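Local coordinates for selenium-binding protein (PDB 2ECE), which is of unknown function, though as a beta-propeller of the selenium-binding protein family it may bind selenium, at residues His74-Ser83 with His141-Ile150; Met18-Asp26 with Ser389-Val397. All coordinates share one frame; numbering follows the deposited sequence.

Contact 1 of 2, residues His74-Ser83 with His141-Ile150; sequences HHFGWNACSS and HTVHCGPDAI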
loop_
_atom_site.group_PDB
_atom_site.type_symbol
_atom_site.label_atom_id
_atom_site.label_comp_id
_atom_site.label_asym_id
_atom_site.label_seq_id
_atom_site.Cartn_x
_atom_site.Cartn_y
_atom_site.Cartn_z
ATOM N N HIS A 74 -1.881 -9.016 -2.135
ATOM C CA HIS A 74 -1.967 -7.581 -2.389
ATOM C C HIS A 74 -0.926 -6.811 -1.546
ATOM O O HIS A 74 0.210 -6.597 -1.960
ATOM C CB HIS A 74 -3.372 -7.230 -1.973
ATOM C CG HIS A 74 -3.861 -5.887 -2.400
ATOM N ND1 HIS A 74 -4.488 -5.681 -3.609
ATOM C CD2 HIS A 74 -3.949 -4.716 -1.726
ATOM C CE1 HIS A 74 -4.945 -4.441 -3.661
ATOM N NE2 HIS A 74 -4.629 -3.834 -2.531
ATOM N N HIS A 75 -1.256 -6.677 -0.271
ATOM C CA HIS A 75 -0.411 -5.946 0.675
ATOM C C HIS A 75 0.090 -6.960 1.697
ATOM O O HIS A 75 -0.571 -7.969 1.946
ATOM C CB HIS A 75 -1.208 -4.842 1.416
ATOM C CG HIS A 75 -1.317 -3.542 0.669
ATOM N ND1 HIS A 75 -1.128 -3.442 -0.693
ATOM C CD2 HIS A 75 -1.622 -2.291 1.098
ATOM C CE1 HIS A 75 -1.308 -2.188 -1.070
ATOM N NE2 HIS A 75 -1.609 -1.469 -0.003
ATOM N N PHE A 76 1.270 -6.715 2.254
ATOM C CA PHE A 76 1.827 -7.590 3.285
ATOM C C PHE A 76 2.836 -6.819 4.131
ATOM O O PHE A 76 3.217 -5.702 3.789
ATOM C CB PHE A 76 2.472 -8.861 2.691
ATOM C CG PHE A 76 3.707 -8.616 1.858
ATOM C CD1 PHE A 76 3.607 -8.084 0.578
ATOM C CD2 PHE A 76 4.970 -8.941 2.353
ATOM C CE1 PHE A 76 4.748 -7.877 -0.207
ATOM C CE2 PHE A 76 6.124 -8.739 1.579
ATOM C CZ PHE A 76 6.009 -8.206 0.297
ATOM N N GLY A 77 3.263 -7.402 5.241
ATOM C CA GLY A 77 4.210 -6.706 6.092
ATOM C C GLY A 77 5.007 -7.627 6.987
ATOM O O GLY A 77 4.879 -8.844 6.903
ATOM N N TRP A 78 5.838 -7.039 7.840
ATOM C CA TRP A 78 6.670 -7.807 8.762
ATOM C C TRP A 78 5.983 -8.073 10.088
ATOM O O TRP A 78 5.087 -7.334 10.490
ATOM C CB TRP A 78 7.972 -7.060 9.048
ATOM C CG TRP A 78 8.812 -6.820 7.842
ATOM C CD1 TRP A 78 8.864 -5.685 7.088
ATOM C CD2 TRP A 78 9.769 -7.722 7.284
ATOM N NE1 TRP A 78 9.805 -5.822 6.098
ATOM C CE2 TRP A 78 10.377 -7.062 6.195
ATOM C CE3 TRP A 78 10.175 -9.026 7.601
ATOM C CZ2 TRP A 78 11.375 -7.663 5.417
ATOM C CZ3 TRP A 78 11.171 -9.624 6.826
ATOM C CH2 TRP A 78 11.757 -8.938 5.748
ATOM N N ASN A 79 6.426 -9.124 10.776
ATOM C CA ASN A 79 5.872 -9.475 12.078
ATOM C C ASN A 79 6.286 -8.416 13.103
ATOM O O ASN A 79 5.534 -8.095 14.019
ATOM C CB ASN A 79 6.391 -10.849 12.530
ATOM C CG ASN A 79 7.888 -10.847 12.790
ATOM O OD1 ASN A 79 8.682 -10.606 11.883
ATOM N ND2 ASN A 79 8.279 -11.113 14.036
ATOM N N ALA A 80 7.491 -7.876 12.943
ATOM C CA ALA A 80 7.997 -6.863 13.863
ATOM C C ALA A 80 8.890 -5.872 13.139
ATOM O O ALA A 80 9.512 -6.198 12.125
ATOM C CB ALA A 80 8.777 -7.526 15.011
ATOM N N CYS A 81 8.955 -4.658 13.668
ATOM C CA CYS A 81 9.774 -3.636 13.054
ATOM C C CYS A 81 10.252 -2.586 14.057
ATOM O O CYS A 81 10.247 -2.836 15.258
ATOM C CB CYS A 81 9.007 -3.003 11.895
ATOM S SG CYS A 81 7.360 -2.315 12.263
ATOM N N SER A 82 10.662 -1.417 13.568
ATOM C CA SER A 82 11.176 -0.362 14.445
ATOM C C SER A 82 10.282 -0.001 15.631
ATOM O O SER A 82 10.766 0.475 16.663
ATOM C CB SER A 82 11.483 0.895 13.625
ATOM O OG SER A 82 12.537 0.642 12.708
ATOM N N SER A 83 8.980 -0.224 15.486
ATOM C CA SER A 83 8.033 0.082 16.550
ATOM C C SER A 83 8.342 -0.702 17.825
ATOM O O SER A 83 7.876 -0.337 18.903
ATOM C CB SER A 83 6.609 -0.233 16.092
ATOM O OG SER A 83 6.487 -1.610 15.753
ATOM N N HIS A 141 -6.428 -6.826 4.002
ATOM C CA HIS A 141 -5.660 -5.871 3.216
ATOM C C HIS A 141 -4.299 -5.456 3.800
ATOM O O HIS A 141 -3.281 -6.103 3.557
ATOM C CB HIS A 141 -6.536 -4.630 2.988
ATOM C CG HIS A 141 -5.963 -3.643 2.020
ATOM N ND1 HIS A 141 -6.124 -3.755 0.653
ATOM C CD2 HIS A 141 -5.229 -2.524 2.220
ATOM C CE1 HIS A 141 -5.515 -2.747 0.055
ATOM N NE2 HIS A 141 -4.963 -1.985 0.983
ATOM N N THR A 142 -4.297 -4.386 4.585
ATOM C CA THR A 142 -3.067 -3.844 5.165
ATOM C C THR A 142 -2.524 -4.566 6.400
ATOM O O THR A 142 -3.285 -4.955 7.284
ATOM C CB THR A 142 -3.258 -2.357 5.546
ATOM O OG1 THR A 142 -3.696 -1.622 4.392
ATOM C CG2 THR A 142 -1.930 -1.750 6.084
ATOM N N VAL A 143 -1.202 -4.732 6.449
ATOM C CA VAL A 143 -0.537 -5.349 7.593
ATOM C C VAL A 143 0.475 -4.362 8.165
ATOM O O VAL A 143 1.295 -3.818 7.423
ATOM C CB VAL A 143 0.254 -6.616 7.208
ATOM C CG1 VAL A 143 0.956 -7.177 8.449
ATOM C CG2 VAL A 143 -0.674 -7.647 6.608
ATOM N N HIS A 144 0.410 -4.127 9.474
ATOM C CA HIS A 144 1.349 -3.232 10.140
ATOM C C HIS A 144 1.887 -3.883 11.411
ATOM O O HIS A 144 1.131 -4.503 12.165
ATOM C CB HIS A 144 0.681 -1.897 10.496
ATOM C CG HIS A 144 0.667 -0.913 9.369
ATOM N ND1 HIS A 144 1.812 -0.547 8.692
ATOM C CD2 HIS A 144 -0.345 -0.210 8.802
ATOM C CE1 HIS A 144 1.508 0.334 7.755
ATOM N NE2 HIS A 144 0.205 0.558 7.801
ATOM N N CYS A 145 3.190 -3.739 11.640
ATOM C CA CYS A 145 3.847 -4.300 12.828
ATOM C C CYS A 145 3.776 -3.270 13.960
ATOM O O CYS A 145 4.359 -2.188 13.867
ATOM C CB CYS A 145 5.323 -4.657 12.506
ATOM S SG CYS A 145 6.064 -3.539 11.267
ATOM N N GLY A 146 3.043 -3.598 15.018
ATOM C CA GLY A 146 2.925 -2.685 16.142
ATOM C C GLY A 146 3.809 -3.134 17.291
ATOM O O GLY A 146 4.386 -4.222 17.236
ATOM N N PRO A 147 3.947 -2.317 18.345
ATOM C CA PRO A 147 4.780 -2.671 19.498
ATOM C C PRO A 147 4.192 -3.861 20.250
ATOM O O PRO A 147 4.907 -4.756 20.702
ATOM C CB PRO A 147 4.728 -1.415 20.371
ATOM C CG PRO A 147 4.321 -0.314 19.421
ATOM C CD PRO A 147 3.317 -1.001 18.542
ATOM N N ASP A 148 2.869 -3.838 20.360
ATOM C CA ASP A 148 2.096 -4.829 21.092
ATOM C C ASP A 148 1.554 -6.016 20.308
ATOM O O ASP A 148 1.328 -7.078 20.883
ATOM C CB ASP A 148 0.943 -4.110 21.786
ATOM C CG ASP A 148 0.054 -3.363 20.805
ATOM O OD1 ASP A 148 0.529 -3.034 19.694
ATOM O OD2 ASP A 148 -1.114 -3.093 21.147
ATOM N N ALA A 149 1.328 -5.851 19.008
ATOM C CA ALA A 149 0.796 -6.952 18.203
ATOM C C ALA A 149 0.905 -6.653 16.712
ATOM O O ALA A 149 1.457 -5.631 16.318
ATOM C CB ALA A 149 -0.668 -7.211 18.577
ATOM N N ILE A 150 0.386 -7.560 15.892
ATOM C CA ILE A 150 0.400 -7.382 14.447
ATOM C C ILE A 150 -1.028 -6.997 14.082
ATOM O O ILE A 150 -1.973 -7.682 14.469
ATOM C CB ILE A 150 0.796 -8.689 13.725
ATOM C CG1 ILE A 150 2.214 -9.097 14.130
ATOM C CG2 ILE A 150 0.717 -8.495 12.219
ATOM C CD1 ILE A 150 2.558 -10.515 13.727
HETATM O O HOH W 1 -3.604 -7.531 1.225
HETATM O O HOH W 2 7.214 -4.246 16.105
#

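Contact 2 of 2, residues Met18-Asp26 with Ser389-Val397; sequences MAMKAPPED and SRDGRRVYV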
loop_
_atom_site.group_PDB
_atom_site.type_symbol
_atom_site.label_atom_id
_atom_site.label_comp_id
_atom_site.label_asym_id
_atom_site.label_seq_id
_atom_site.Cartn_x
_atom_site.Cartn_y
_atom_site.Cartn_z
ATOM N N MET A 18 17.808 7.697 11.850
ATOM C CA MET A 18 18.629 6.501 11.983
ATOM C C MET A 18 18.308 5.486 10.890
ATOM O O MET A 18 19.193 4.772 10.412
ATOM C CB MET A 18 18.438 5.852 13.358
ATOM C CG MET A 18 18.955 6.687 14.522
ATOM S SD MET A 18 20.649 7.259 14.268
ATOM C CE MET A 18 20.378 9.043 14.157
ATOM N N ALA A 19 17.042 5.414 10.499
ATOM C CA ALA A 19 16.640 4.478 9.453
ATOM C C ALA A 19 17.292 4.861 8.124
ATOM O O ALA A 19 17.726 3.995 7.362
ATOM C CB ALA A 19 15.112 4.469 9.309
ATOM N N MET A 20 17.364 6.163 7.860
ATOM C CA MET A 20 17.954 6.672 6.618
ATOM C C MET A 20 19.438 6.355 6.458
ATOM O O MET A 20 19.909 6.108 5.346
ATOM C CB MET A 20 17.781 8.189 6.528
ATOM C CG MET A 20 16.378 8.661 6.226
ATOM S SD MET A 20 16.360 10.431 5.873
ATOM C CE MET A 20 17.109 10.457 4.236
ATOM N N LYS A 21 20.167 6.368 7.570
ATOM C CA LYS A 21 21.603 6.120 7.562
ATOM C C LYS A 21 22.001 4.646 7.602
ATOM O O LYS A 21 23.185 4.326 7.544
ATOM C CB LYS A 21 22.260 6.850 8.740
ATOM C CG LYS A 21 22.105 8.366 8.722
ATOM C CD LYS A 21 22.940 9.005 7.616
ATOM C CE LYS A 21 22.956 10.530 7.734
ATOM N NZ LYS A 21 23.835 11.174 6.716
ATOM N N ALA A 22 21.029 3.746 7.707
ATOM C CA ALA A 22 21.342 2.318 7.751
ATOM C C ALA A 22 21.706 1.798 6.358
ATOM O O ALA A 22 21.403 2.435 5.357
ATOM C CB ALA A 22 20.159 1.544 8.308
ATOM N N PRO A 23 22.359 0.625 6.281
ATOM C CA PRO A 23 22.769 0.018 5.009
ATOM C C PRO A 23 21.605 -0.145 4.030
ATOM O O PRO A 23 20.473 -0.413 4.441
ATOM C CB PRO A 23 23.342 -1.330 5.439
ATOM C CG PRO A 23 23.852 -1.057 6.823
ATOM C CD PRO A 23 22.735 -0.243 7.410
ATOM N N PRO A 24 21.876 -0.006 2.719
ATOM C CA PRO A 24 20.850 -0.136 1.677
ATOM C C PRO A 24 20.250 -1.540 1.643
ATOM O O PRO A 24 20.799 -2.472 2.233
ATOM C CB PRO A 24 21.615 0.172 0.385
ATOM C CG PRO A 24 22.833 0.926 0.847
ATOM C CD PRO A 24 23.200 0.208 2.111
ATOM N N GLU A 25 19.131 -1.685 0.938
ATOM C CA GLU A 25 18.453 -2.974 0.813
ATOM C C GLU A 25 19.158 -3.891 -0.196
ATOM O O GLU A 25 19.639 -3.427 -1.226
ATOM C CB GLU A 25 16.999 -2.760 0.366
ATOM C CG GLU A 25 16.828 -2.253 -1.071
ATOM C CD GLU A 25 17.041 -0.751 -1.226
ATOM O OE1 GLU A 25 17.429 -0.088 -0.241
ATOM O OE2 GLU A 25 16.819 -0.226 -2.344
ATOM N N ASP A 26 19.212 -5.188 0.105
ATOM C CA ASP A 26 19.825 -6.174 -0.785
ATOM C C ASP A 26 18.755 -6.895 -1.606
ATOM O O ASP A 26 19.013 -7.354 -2.720
ATOM C CB ASP A 26 20.587 -7.248 -0.000
ATOM C CG ASP A 26 21.926 -6.772 0.514
ATOM O OD1 ASP A 26 22.625 -6.039 -0.221
ATOM O OD2 ASP A 26 22.288 -7.152 1.650
ATOM N N SER A 389 13.326 3.369 -0.885
ATOM C CA SER A 389 14.423 2.897 -0.056
ATOM C C SER A 389 14.513 3.854 1.131
ATOM O O SER A 389 14.046 4.988 1.060
ATOM C CB SER A 389 15.732 2.921 -0.851
ATOM O OG SER A 389 15.970 4.214 -1.382
ATOM N N ARG A 390 15.109 3.394 2.224
ATOM C CA ARG A 390 15.244 4.231 3.403
ATOM C C ARG A 390 16.079 5.475 3.140
ATOM O O ARG A 390 15.787 6.537 3.693
ATOM C CB ARG A 390 15.825 3.420 4.566
ATOM C CG ARG A 390 14.757 2.647 5.324
ATOM C CD ARG A 390 15.317 1.681 6.358
ATOM N NE ARG A 390 16.030 0.558 5.758
ATOM C CZ ARG A 390 17.334 0.549 5.502
ATOM N NH1 ARG A 390 18.078 1.609 5.798
ATOM N NH2 ARG A 390 17.895 -0.518 4.952
ATOM N N ASP A 391 17.099 5.366 2.287
ATOM C CA ASP A 391 17.927 6.535 1.999
ATOM C C ASP A 391 17.208 7.486 1.057
ATOM O O ASP A 391 17.700 8.578 0.774
ATOM C CB ASP A 391 19.304 6.138 1.427
ATOM C CG ASP A 391 19.220 5.422 0.082
ATOM O OD1 ASP A 391 18.187 5.532 -0.613
ATOM O OD2 ASP A 391 20.215 4.760 -0.290
ATOM N N GLY A 392 16.037 7.062 0.578
ATOM C CA GLY A 392 15.234 7.892 -0.305
ATOM C C GLY A 392 15.676 8.066 -1.749
ATOM O O GLY A 392 15.045 8.817 -2.494
ATOM N N ARG A 393 16.735 7.374 -2.158
ATOM C CA ARG A 393 17.246 7.502 -3.523
ATOM C C ARG A 393 16.604 6.591 -4.574
ATOM O O ARG A 393 16.667 6.890 -5.766
ATOM C CB ARG A 393 18.760 7.272 -3.526
ATOM C CG ARG A 393 19.519 8.207 -2.597
ATOM C CD ARG A 393 20.967 7.774 -2.426
ATOM N NE ARG A 393 21.645 8.562 -1.397
ATOM C CZ ARG A 393 22.104 9.798 -1.574
ATOM N NH1 ARG A 393 21.969 10.402 -2.751
ATOM N NH2 ARG A 393 22.688 10.436 -0.567
ATOM N N ARG A 394 15.980 5.496 -4.145
ATOM C CA ARG A 394 15.372 4.558 -5.090
ATOM C C ARG A 394 13.877 4.337 -4.844
ATOM O O ARG A 394 13.445 4.160 -3.703
ATOM C CB ARG A 394 16.108 3.214 -5.018
ATOM C CG ARG A 394 17.627 3.326 -5.228
ATOM C CD ARG A 394 18.352 2.045 -4.836
ATOM N NE ARG A 394 18.319 1.808 -3.392
ATOM C CZ ARG A 394 19.053 2.472 -2.500
ATOM N NH1 ARG A 394 19.892 3.425 -2.891
ATOM N NH2 ARG A 394 18.954 2.178 -1.209
ATOM N N VAL A 395 13.095 4.358 -5.923
ATOM C CA VAL A 395 11.656 4.138 -5.834
ATOM C C VAL A 395 11.315 2.934 -6.704
ATOM O O VAL A 395 11.615 2.915 -7.895
ATOM C CB VAL A 395 10.846 5.354 -6.344
ATOM C CG1 VAL A 395 9.349 5.103 -6.139
ATOM C CG2 VAL A 395 11.273 6.619 -5.614
ATOM N N TYR A 396 10.715 1.915 -6.101
ATOM C CA TYR A 396 10.342 0.717 -6.836
ATOM C C TYR A 396 8.871 0.854 -7.214
ATOM O O TYR A 396 8.066 1.352 -6.430
ATOM C CB TYR A 396 10.598 -0.510 -5.970
ATOM C CG TYR A 396 12.068 -0.687 -5.640
ATOM C CD1 TYR A 396 12.926 -1.335 -6.527
ATOM C CD2 TYR A 396 12.613 -0.161 -4.463
ATOM C CE1 TYR A 396 14.290 -1.457 -6.252
ATOM C CE2 TYR A 396 13.980 -0.279 -4.181
ATOM C CZ TYR A 396 14.808 -0.928 -5.078
ATOM O OH TYR A 396 16.149 -1.074 -4.794
ATOM N N VAL A 397 8.526 0.413 -8.419
ATOM C CA VAL A 397 7.165 0.552 -8.923
ATOM C C VAL A 397 6.594 -0.724 -9.541
ATOM O O VAL A 397 7.264 -1.367 -10.353
ATOM C CB VAL A 397 7.119 1.647 -10.015
ATOM C CG1 VAL A 397 5.678 1.994 -10.349
ATOM C CG2 VAL A 397 7.905 2.881 -9.563
HETATM O O HOH W 3 16.548 1.225 1.884
#

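Contact 1 of 2, residues His74-Ser83 with His141-Ile150
Cys81 and Cys145 join the two segments covalently, SG to SG at 2.0 Å with a disulfide torsion of 102°. Both sulfurs sit between the backbone N and the carbonyl carbon of their own residue; in Cys145 a chi1 of 32° swings SG to Cys81 SG. Cys145 CB lies 3.4 Å from Trp78 O. Beside the disulfide, Ser83 OG donates to Cys145 O at 2.9 Å, coming from above the carbonyl plane, while the CG of Pro147 rests against Ser83 CB and O. A water accepts from Cys81 N and donates to Ser83 OG and Gly146 O. Further along, Val143 turns its CB and both methyls onto the backbone of Phe76 and Gly77, and Ile150 CD1 lies against Asn79 CA and CB. At the far end three imidazoles cluster. The rim of the His141 ring sits over one face of His75, the two planes inclined at 45°, neither stacked nor edge-on, with centroids 4.3 Å apart; it also meets His74 obliquely, centroids 4.6 Å apart. A second water takes the His75 N-H and donates to His141 O. His75 has its main polar partner in Glu255, Thr142 in Asp192. The contact is wholly buried: strands 77-78 and 140-145 are each the outermost strand of a four-stranded antiparallel sheet, followed in order by 97-101 and 150-154, and strand 443-449 touches His75 and Trp78.

Contact 2 of 2, residues Met18-Asp26 with Ser389-Val397
Glu25 OE2 is gripped by two donors, Arg394 NE and Tyr396 OH, each at 2.7 Å. Tyr396 OH donates to the anti lone pair of Glu25 OE2, its ring turned 82° from the carboxylate, whereas Arg394 forms a side-on salt bridge on the syn side, tilted out of the carboxylate plane, and gives its NH2 to Glu25 OE1 at 2.9 Å. The glutamate chain, bent at chi2 (-80°), brings both oxygens to this grip, and a water links OE1 to Arg390 N. Arg394 also holds Asp391 OD2 end-on through NH1 and NH2, which would spread its charge over two carboxylates. Arg390 serves the backbone instead: its NH2 donates almost straight (176°) to Pro23 O at 2.6 Å, and its NH1 to Ala19 O at 2.9 Å, both in the guanidinium plane. With NE bound to Gly452 O, three backbone carbonyls fix the guanidinium, one of them at the end of helix 16-20. Asp391 OD1, which takes Arg393 N and Ser389 OG from opposite faces, makes an Asx turn that overlaps the end of the type I turn Ser389-Gly392, which joins strands 386-388 and 394-398 as a beta hairpin of one propeller blade, bound here to the N-terminal segment.

Overall arrangement
The two contacts belong to one beta-propeller, their centres about 19 Å apart and their nearest atoms about 6 Å apart, without touching. Contact 1 lies deeper, about 12 Å from the chain centre against about 17 Å for contact 2, and is fully buried, whereas contact 2 is partly exposed. In sequence, both segments of contact 1 fall between those of contact 2, which brings residues near the N-terminus to a late blade. Strand 443-449 lies beside both: it touches side chains of each, and it pairs with strand 27-33, which follows contact 2's first segment. Tyr13, near the N-terminus, hydrogen-bonds through its N to Ser82 OG in segment 74-83 and touches Ala22 and Arg390.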